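Local coordinates for p800 reaction center core protein (Heliobacterium modesticaldum, PDB 5V8K), which forms the homodimeric core of a photosynthetic reaction center, holding bacteriochlorophyll g pigments and sharing a [4Fe-4S] cluster between its two copies, at residues G278-A283 and S436-F441; E421-G426 and L573-G578. All coordinates share one frame; numbering follows the deposited sequence.

Contact 1 (G278-A283 and S436-F441); sequences GVFHGA and SLVDQF. With GBF (Bacteriochlorophyll g), chain B.
Phe-280 meets Leu-437, Val-438 and Phe-441 in a wholly apolar contact. Helix 278-283 and helix 437-441 run nearly antiparallel, at 168°, with axes 10.3 Å apart. The ring of Phe-280 crosses the side chain of Leu-437 at about a right angle. Leu-437 also turns its CD2 branch to Ala-283, with CD2 3.7 Å from Ala-283 CB. Val-438 adds only its CG2, 4.2 Å from Phe-280 CE1.

The rings of Phe-280 and Phe-441 are oblique to each other, neither stacked nor edge-to-face. Phe-441 CD1 rests 3.7 Å from Phe-280 CB. The ring-D methyl CMD of bacteriochlorophyll g lies over one face of each ring, offset toward the rim.

Metal binding comes from the next residue. His-281 NE2 ligates the magnesium at 2.4 Å, and CD2 of Phe-280 sits over the centre of the imidazole face. The other ring nitrogen, ND1, is hydrogen-bonded to Glu-201, which is consistent with a fixed ring rotation.

No hydrogen bond joins the two segments. The chemistry implies an apolar flank for the pigment, given by the two phenylalanines and Val-438, with one polar ligand on its magnesium.

Contact 2 (E421-G426 and L573-G578); sequences EFPCLG and LSLKEG. With DGG (1-[glycerolylphosphonyl]-2-[8-(2-hexyl-cyclopropyl)-octanal-1-yl]-3-[hexadecanal-1-yl]-glycerol), chain C; SF4 (iron/sulfur cluster), chain D.
The loop 421-426 passes the first turn of helix 575-578, and the backbones come nearest at Pro-423 and Lys-576, whose CA atoms are 5.9 Å apart. Lys-576 reaches Glu-421, the two side chains crossing obliquely. The lysine chain bends at chi3 (82°), which turns CE toward the carboxylate. NZ of Lys-576 then forms a salt bridge with Glu-421 OE1 at 2.6 Å. It meets that oxygen from above the carboxylate plane, 42° out of it. The other oxygen, OE2, takes a hydrogen bond from Glu-8 N.

Pro-423 packs on both helix residues. Its CB lies on Leu-575 CB at 3.8 Å, and its CG is close to both Lys-576 CG and Leu-575 CD1. That same CD1 of Leu-575 touches Cys-424 SG at 3.9 Å. The sulfur of Cys-424, SG, binds iron FE2 of the [4Fe-4S] cluster at 2.4 Å, while Leu-575 CD2 lies near cluster sulfur S4.

Ser-574 and Glu-577 form a capping box. Ser-574 N donates to Glu-577 OE1 at 2.9 Å, and Ser-574 OG accepts from Glu-577 N. OG also donates to the lipid's phosphate ester oxygen OP4.

The contact thus joins the loop between helices 407-411 and 437-447 to the start of helix 575-599. Helix 543-560 lies beside Leu-575, and Pro-427 of the second subunit packs on Pro-423 and Cys-424.

How the contacts relate
Contact 1 is the deeper, its centre about 17 Å from the chain centre against about 26 Å for that of contact 2. All touching residues of contact 1 are buried, whereas Pro-423 and Lys-576 of contact 2 are partly exposed. Contact 1 joins two helices by apolar groups. Contact 2 joins a loop to a helix start and adds a salt bridge. The lipid touches both, with its phosphate at contact 2. The chlorophyll magnesium and the [4Fe-4S] cluster set them apart. Ser-436 OG is hydrogen-bonded to Phe-422 O, and Val-438 CG1 packs on Glu-421 CA. Loop 421-426 thus packs against segment 436-441 as well as 573-578. Both contacts also touch the second subunit.

Contact 1 (G278-A283 and S436-F441)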
loop_
_atom_site.group_PDB
_atom_site.type_symbol
_atom_site.label_atom_id
_atom_site.label_comp_id
_atom_site.label_asym_id
_atom_site.label_seq_id
_atom_site.Cartn_x
_atom_site.Cartn_y
_atom_site.Cartn_z
ATOM N N GLY A 278 26.374 1.112 -4.047
ATOM C CA GLY A 278 27.685 1.569 -4.473
ATOM C C GLY A 278 27.750 3.075 -4.612
ATOM O O GLY A 278 28.727 3.714 -4.194
ATOM N N VAL A 279 26.719 3.666 -5.213
ATOM C CA VAL A 279 26.669 5.120 -5.341
ATOM C C VAL A 279 26.592 5.772 -3.963
ATOM O O VAL A 279 27.208 6.818 -3.725
ATOM C CB VAL A 279 25.495 5.526 -6.255
ATOM C CG1 VAL A 279 25.263 7.045 -6.247
ATOM C CG2 VAL A 279 25.801 5.059 -7.677
ATOM N N PHE A 280 25.852 5.164 -3.030
ATOM C CA PHE A 280 25.826 5.694 -1.670
ATOM C C PHE A 280 27.234 5.756 -1.071
ATOM O O PHE A 280 27.603 6.753 -0.445
ATOM C CB PHE A 280 24.905 4.855 -0.784
ATOM C CG PHE A 280 25.222 4.997 0.684
ATOM C CD1 PHE A 280 24.768 6.086 1.408
ATOM C CD2 PHE A 280 26.021 4.066 1.312
ATOM C CE1 PHE A 280 25.094 6.231 2.748
ATOM C CE2 PHE A 280 26.352 4.203 2.642
ATOM C CZ PHE A 280 25.893 5.289 3.364
ATOM N N HIS A 281 28.039 4.701 -1.253
ATOM C CA HIS A 281 29.405 4.722 -0.726
ATOM C C HIS A 281 30.281 5.769 -1.407
ATOM O O HIS A 281 31.133 6.379 -0.758
ATOM C CB HIS A 281 30.044 3.352 -0.862
ATOM C CG HIS A 281 29.654 2.430 0.233
ATOM N ND1 HIS A 281 29.963 2.688 1.549
ATOM C CD2 HIS A 281 28.938 1.285 0.225
ATOM C CE1 HIS A 281 29.453 1.739 2.307
ATOM N NE2 HIS A 281 28.830 0.872 1.525
ATOM N N GLY A 282 30.156 5.934 -2.718
ATOM C CA GLY A 282 30.966 6.933 -3.378
ATOM C C GLY A 282 30.598 8.321 -2.896
ATOM O O GLY A 282 31.463 9.137 -2.586
ATOM N N ALA A 283 29.294 8.579 -2.791
ATOM C CA ALA A 283 28.797 9.847 -2.272
ATOM C C ALA A 283 29.250 10.067 -0.837
ATOM O O ALA A 283 29.600 11.187 -0.450
ATOM C CB ALA A 283 27.257 9.871 -2.358
ATOM N N SER A 436 19.011 14.338 4.160
ATOM C CA SER A 436 20.372 13.837 4.281
ATOM C C SER A 436 20.706 12.810 3.191
ATOM O O SER A 436 19.842 12.293 2.473
ATOM C CB SER A 436 20.593 13.193 5.648
ATOM O OG SER A 436 19.905 11.963 5.708
ATOM N N LEU A 437 22.003 12.523 3.103
ATOM C CA LEU A 437 22.554 11.566 2.150
ATOM C C LEU A 437 21.915 10.181 2.303
ATOM O O LEU A 437 21.430 9.596 1.316
ATOM C CB LEU A 437 24.085 11.532 2.330
ATOM C CG LEU A 437 25.068 10.602 1.586
ATOM C CD1 LEU A 437 25.219 9.388 2.339
ATOM C CD2 LEU A 437 24.620 10.151 0.233
ATOM N N VAL A 438 21.840 9.661 3.538
ATOM C CA VAL A 438 21.320 8.300 3.697
ATOM C C VAL A 438 19.816 8.261 3.391
ATOM O O VAL A 438 19.297 7.258 2.884
ATOM C CB VAL A 438 21.659 7.723 5.097
ATOM C CG1 VAL A 438 20.749 8.282 6.208
ATOM C CG2 VAL A 438 21.580 6.242 5.052
ATOM N N ASP A 439 19.101 9.355 3.643
ATOM C CA ASP A 439 17.666 9.340 3.388
ATOM C C ASP A 439 17.377 9.378 1.882
ATOM O O ASP A 439 16.384 8.812 1.429
ATOM C CB ASP A 439 17.009 10.492 4.142
ATOM C CG ASP A 439 17.025 10.289 5.675
ATOM O OD1 ASP A 439 17.190 9.125 6.146
ATOM O OD2 ASP A 439 16.869 11.287 6.417
ATOM N N GLN A 440 18.288 9.942 1.087
ATOM C CA GLN A 440 18.180 9.840 -0.367
ATOM C C GLN A 440 18.585 8.451 -0.862
ATOM O O GLN A 440 18.084 7.988 -1.892
ATOM C CB GLN A 440 19.027 10.914 -1.047
ATOM C CG GLN A 440 18.529 12.339 -0.826
ATOM C CD GLN A 440 17.142 12.556 -1.427
ATOM O OE1 GLN A 440 16.901 12.273 -2.609
ATOM N NE2 GLN A 440 16.215 13.020 -0.607
ATOM N N PHE A 441 19.502 7.782 -0.163
ATOM C CA PHE A 441 19.760 6.373 -0.447
ATOM C C PHE A 441 18.487 5.544 -0.332
ATOM O O PHE A 441 18.151 4.784 -1.242
ATOM C CB PHE A 441 20.839 5.826 0.488
ATOM C CG PHE A 441 20.843 4.321 0.561
ATOM C CD1 PHE A 441 21.420 3.582 -0.437
ATOM C CD2 PHE A 441 20.207 3.674 1.589
ATOM C CE1 PHE A 441 21.409 2.206 -0.403
ATOM C CE2 PHE A 441 20.159 2.262 1.648
ATOM C CZ PHE A 441 20.769 1.521 0.647
HETATM MG MG GBF B . 27.726 -0.903 2.764
HETATM C CHA GBF B . 27.352 1.002 5.718
HETATM C CHB GBF B . 30.560 -2.096 4.000
HETATM C CHC GBF B . 27.517 -3.274 0.242
HETATM C CHD GBF B . 24.404 0.149 1.971
HETATM N NA GBF B . 28.784 -0.532 4.412
HETATM C C1A GBF B . 28.557 0.131 5.550
HETATM C C2A GBF B . 29.676 0.243 6.552
HETATM C C3A GBF B . 30.783 -0.492 5.796
HETATM C C4A GBF B . 29.979 -1.086 4.677
HETATM C CMA GBF B . 31.859 0.441 5.249
HETATM C CAA GBF B . 29.444 -0.353 7.937
HETATM C CBA GBF B . 28.968 -1.796 7.866
HETATM C CGA GBF B . 29.102 -2.482 9.209
HETATM O O1A GBF B . 29.839 -2.027 10.069
HETATM O O2A GBF B . 28.872 -3.907 9.190
HETATM N NB GBF B . 28.883 -2.502 2.242
HETATM C C1B GBF B . 30.082 -2.799 2.791
HETATM C C2B GBF B . 30.707 -3.804 2.049
HETATM C C3B GBF B . 29.829 -4.137 1.006
HETATM C C4B GBF B . 28.711 -3.281 1.159
HETATM C CMB GBF B . 32.049 -4.414 2.399
HETATM C CAB GBF B . 30.010 -5.146 -0.080
HETATM C CBB GBF B . 31.109 -5.810 -0.448
HETATM N NC GBF B . 26.303 -1.366 1.358
HETATM C C1C GBF B . 26.341 -2.382 0.489
HETATM C C2C GBF B . 25.197 -2.809 -0.359
HETATM C C3C GBF B . 24.380 -1.768 0.277
HETATM C C4C GBF B . 25.025 -0.949 1.196
HETATM C CMC GBF B . 25.574 -2.509 -1.799
HETATM C CAC GBF B . 22.952 -1.544 -0.040
HETATM C CBC GBF B . 22.168 -2.346 -1.041
HETATM N ND GBF B . 26.211 0.174 3.547
HETATM C C1D GBF B . 25.033 0.653 3.199
HETATM C C2D GBF B . 24.215 1.739 4.050
HETATM C C3D GBF B . 25.268 1.758 4.951
HETATM C C4D GBF B . 26.383 0.895 4.705
HETATM C CMD GBF B . 22.913 2.463 3.866
HETATM C CAD GBF B . 25.471 2.303 6.310
HETATM O OBD GBF B . 24.989 3.294 6.922
HETATM C CBD GBF B . 26.819 1.865 6.798
HETATM C CGD GBF B . 27.711 3.033 6.896
HETATM O O1D GBF B . 28.003 3.584 7.939
HETATM O O2D GBF B . 28.287 3.498 5.679
HETATM C CED GBF B . 28.751 4.828 5.678
HETATM C C1 GBF B . 28.389 -4.592 10.342
HETATM C C2 GBF B . 28.194 -6.044 9.989
HETATM C C3 GBF B . 29.118 -6.983 10.270
HETATM C C4 GBF B . 30.405 -6.607 10.980
HETATM C C5 GBF B . 28.804 -8.410 9.854
HETATM C C6 GBF B . 29.441 -9.421 10.796
HETATM C C7 GBF B . 28.808 -10.781 10.596
HETATM C C8 GBF B . 28.382 -11.558 11.616
HETATM C C9 GBF B . 28.527 -11.122 13.049
HETATM C C10 GBF B . 27.775 -12.923 11.370
HETATM C C11 GBF B . 26.688 -12.895 10.304
HETATM C C12 GBF B . 26.682 -14.206 9.547
HETATM C C13 GBF B . 25.723 -14.433 8.642
HETATM C C14 GBF B . 24.690 -13.372 8.419
HETATM C C15 GBF B . 25.672 -15.726 7.860
#

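Contact 2 (E421-G426 and L573-G578)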
loop_
_atom_site.group_PDB
_atom_site.type_symbol
_atom_site.label_atom_id
_atom_site.label_comp_id
_atom_site.label_asym_id
_atom_site.label_seq_id
_atom_site.Cartn_x
_atom_site.Cartn_y
_atom_site.Cartn_z
ATOM N N GLU A 421 23.640 11.364 7.883
ATOM C CA GLU A 421 22.713 10.401 8.476
ATOM C C GLU A 421 21.570 10.996 9.267
ATOM O O GLU A 421 20.634 10.247 9.586
ATOM C CB GLU A 421 23.458 9.420 9.402
ATOM C CG GLU A 421 24.273 10.081 10.518
ATOM C CD GLU A 421 24.844 9.064 11.533
ATOM O OE1 GLU A 421 24.054 8.280 12.092
ATOM O OE2 GLU A 421 26.071 9.053 11.779
ATOM N N PHE A 422 21.602 12.294 9.586
ATOM C CA PHE A 422 20.539 12.914 10.366
ATOM C C PHE A 422 19.194 12.755 9.657
ATOM O O PHE A 422 19.132 12.762 8.418
ATOM C CB PHE A 422 20.846 14.394 10.635
ATOM C CG PHE A 422 20.753 15.302 9.412
ATOM C CD1 PHE A 422 21.831 15.444 8.546
ATOM C CD2 PHE A 422 19.594 16.024 9.144
ATOM C CE1 PHE A 422 21.765 16.255 7.454
ATOM C CE2 PHE A 422 19.520 16.854 8.032
ATOM C CZ PHE A 422 20.599 16.957 7.180
ATOM N N PRO A 423 18.106 12.553 10.409
ATOM C CA PRO A 423 16.849 12.157 9.780
ATOM C C PRO A 423 15.992 13.331 9.344
ATOM O O PRO A 423 15.166 13.181 8.445
ATOM C CB PRO A 423 16.146 11.360 10.883
ATOM C CG PRO A 423 16.660 11.994 12.166
ATOM C CD PRO A 423 18.043 12.496 11.881
ATOM N N CYS A 424 16.164 14.479 10.003
ATOM C CA CYS A 424 15.340 15.655 9.789
ATOM C C CYS A 424 15.896 16.775 10.655
ATOM O O CYS A 424 16.788 16.557 11.484
ATOM C CB CYS A 424 13.884 15.366 10.162
ATOM S SG CYS A 424 13.648 15.376 11.929
ATOM N N LEU A 425 15.330 17.975 10.481
ATOM C CA LEU A 425 15.670 19.130 11.302
ATOM C C LEU A 425 14.443 19.749 11.961
ATOM O O LEU A 425 14.537 20.850 12.509
ATOM C CB LEU A 425 16.395 20.202 10.469
ATOM C CG LEU A 425 17.651 19.828 9.685
ATOM C CD1 LEU A 425 18.053 20.913 8.749
ATOM C CD2 LEU A 425 18.787 19.589 10.642
ATOM N N GLY A 426 13.292 19.098 11.899
ATOM C CA GLY A 426 12.114 19.585 12.574
ATOM C C GLY A 426 11.157 20.349 11.696
ATOM O O GLY A 426 11.308 20.441 10.476
ATOM N N LEU A 573 10.998 2.369 17.852
ATOM C CA LEU A 573 12.084 2.574 16.915
ATOM C C LEU A 573 12.206 4.068 16.605
ATOM O O LEU A 573 11.202 4.775 16.483
ATOM C CB LEU A 573 11.817 1.790 15.641
ATOM C CG LEU A 573 11.691 0.275 15.768
ATOM C CD1 LEU A 573 11.128 -0.178 14.487
ATOM C CD2 LEU A 573 13.001 -0.307 15.965
ATOM N N SER A 574 13.438 4.551 16.523
ATOM C CA SER A 574 13.720 5.950 16.259
ATOM C C SER A 574 13.476 6.275 14.792
ATOM O O SER A 574 13.241 5.392 13.969
ATOM C CB SER A 574 15.160 6.282 16.634
ATOM O OG SER A 574 16.088 5.598 15.801
ATOM N N LEU A 575 13.510 7.573 14.468
ATOM C CA LEU A 575 13.355 7.994 13.077
ATOM C C LEU A 575 14.333 7.241 12.197
ATOM O O LEU A 575 13.944 6.649 11.191
ATOM C CB LEU A 575 13.565 9.511 12.923
ATOM C CG LEU A 575 12.539 10.422 13.610
ATOM C CD1 LEU A 575 12.949 11.820 13.444
ATOM C CD2 LEU A 575 11.098 10.241 13.040
ATOM N N LYS A 576 15.612 7.248 12.576
ATOM C CA LYS A 576 16.662 6.639 11.764
ATOM C C LYS A 576 16.489 5.129 11.638
ATOM O O LYS A 576 16.639 4.574 10.540
ATOM C CB LYS A 576 18.032 6.955 12.365
ATOM C CG LYS A 576 18.350 8.395 12.356
ATOM C CD LYS A 576 19.540 8.742 13.243
ATOM C CE LYS A 576 20.826 8.494 12.542
ATOM N NZ LYS A 576 21.908 9.216 13.212
ATOM N N GLU A 577 16.188 4.448 12.753
ATOM C CA GLU A 577 16.025 2.994 12.728
ATOM C C GLU A 577 14.810 2.609 11.913
ATOM O O GLU A 577 14.865 1.687 11.090
ATOM C CB GLU A 577 15.878 2.412 14.143
ATOM C CG GLU A 577 17.006 2.662 15.077
ATOM C CD GLU A 577 16.661 2.386 16.548
ATOM O OE1 GLU A 577 15.480 2.505 16.953
ATOM O OE2 GLU A 577 17.600 2.080 17.319
ATOM N N GLY A 578 13.692 3.288 12.157
ATOM C CA GLY A 578 12.452 2.945 11.483
ATOM C C GLY A 578 12.497 3.201 9.992
ATOM O O GLY A 578 11.878 2.477 9.216
HETATM C C11 DGG C . 14.402 -7.184 9.590
HETATM C C10 DGG C . 15.505 -6.669 10.483
HETATM C C9 DGG C . 16.677 -6.234 9.620
HETATM C C8 DGG C . 16.279 -5.256 8.528
HETATM C C7 DGG C . 17.325 -5.108 7.432
HETATM C C6 DGG C . 18.528 -4.253 7.781
HETATM C C5 DGG C . 18.193 -3.222 8.823
HETATM C C4 DGG C . 19.412 -2.435 9.252
HETATM C C3 DGG C . 19.017 -1.402 10.290
HETATM C C2 DGG C . 20.192 -0.537 10.686
HETATM C C1 DGG C . 19.764 0.423 11.756
HETATM O O1 DGG C . 18.865 0.162 12.484
HETATM O O17 DGG C . 20.403 1.674 11.924
HETATM C C17 DGG C . 20.199 2.470 13.070
HETATM C C19 DGG C . 21.224 3.604 13.078
HETATM O O19 DGG C . 20.962 4.489 11.990
HETATM C C21 DGG C . 21.963 4.684 10.979
HETATM O O21 DGG C . 23.076 4.817 11.398
HETATM C C22 DGG C . 21.567 4.638 9.524
HETATM C C23 DGG C . 21.083 3.251 9.054
HETATM C C24 DGG C . 21.834 2.606 7.882
HETATM C C25 DGG C . 22.214 1.123 8.034
HETATM C C26 DGG C . 22.271 0.348 6.726
HETATM C C27 DGG C . 20.881 -0.017 6.244
HETATM C C28 DGG C . 20.888 -0.725 4.900
HETATM C C29 DGG C . 19.560 -1.402 4.612
HETATM C C30 DGG C . 18.353 -0.527 4.321
HETATM C C31 DGG C . 17.696 -0.922 3.020
HETATM C C32 DGG C . 18.682 -1.542 2.064
HETATM C C33 DGG C . 18.037 -1.943 0.766
HETATM C C18 DGG C . 21.217 4.375 14.379
HETATM P P DGG C . 20.088 5.824 16.036
HETATM O OP1 DGG C . 21.358 6.580 16.094
HETATM O OP2 DGG C . 20.061 5.143 14.620
HETATM O OP3 DGG C . 19.882 4.683 16.949
HETATM O OP4 DGG C . 18.850 6.781 16.264
HETATM C C40 DGG C . 18.146 6.775 17.508
HETATM C C41 DGG C . 18.040 8.168 18.158
HETATM O O42 DGG C . 19.077 9.038 17.707
HETATM C C43 DGG C . 18.007 8.160 19.700
HETATM O O44 DGG C . 17.016 7.241 20.150
HETATM FE FE1 SF4 D . 9.416 15.097 9.761
HETATM FE FE2 SF4 D . 11.329 15.027 11.760
HETATM FE FE3 SF4 D . 9.016 13.608 12.080
HETATM FE FE4 SF4 D . 8.968 16.379 12.132
HETATM S S1 SF4 D . 10.086 14.948 13.634
HETATM S S2 SF4 D . 7.516 15.021 11.000
HETATM S S3 SF4 D . 10.538 16.927 10.617
HETATM S S4 SF4 D . 10.615 13.250 10.507
#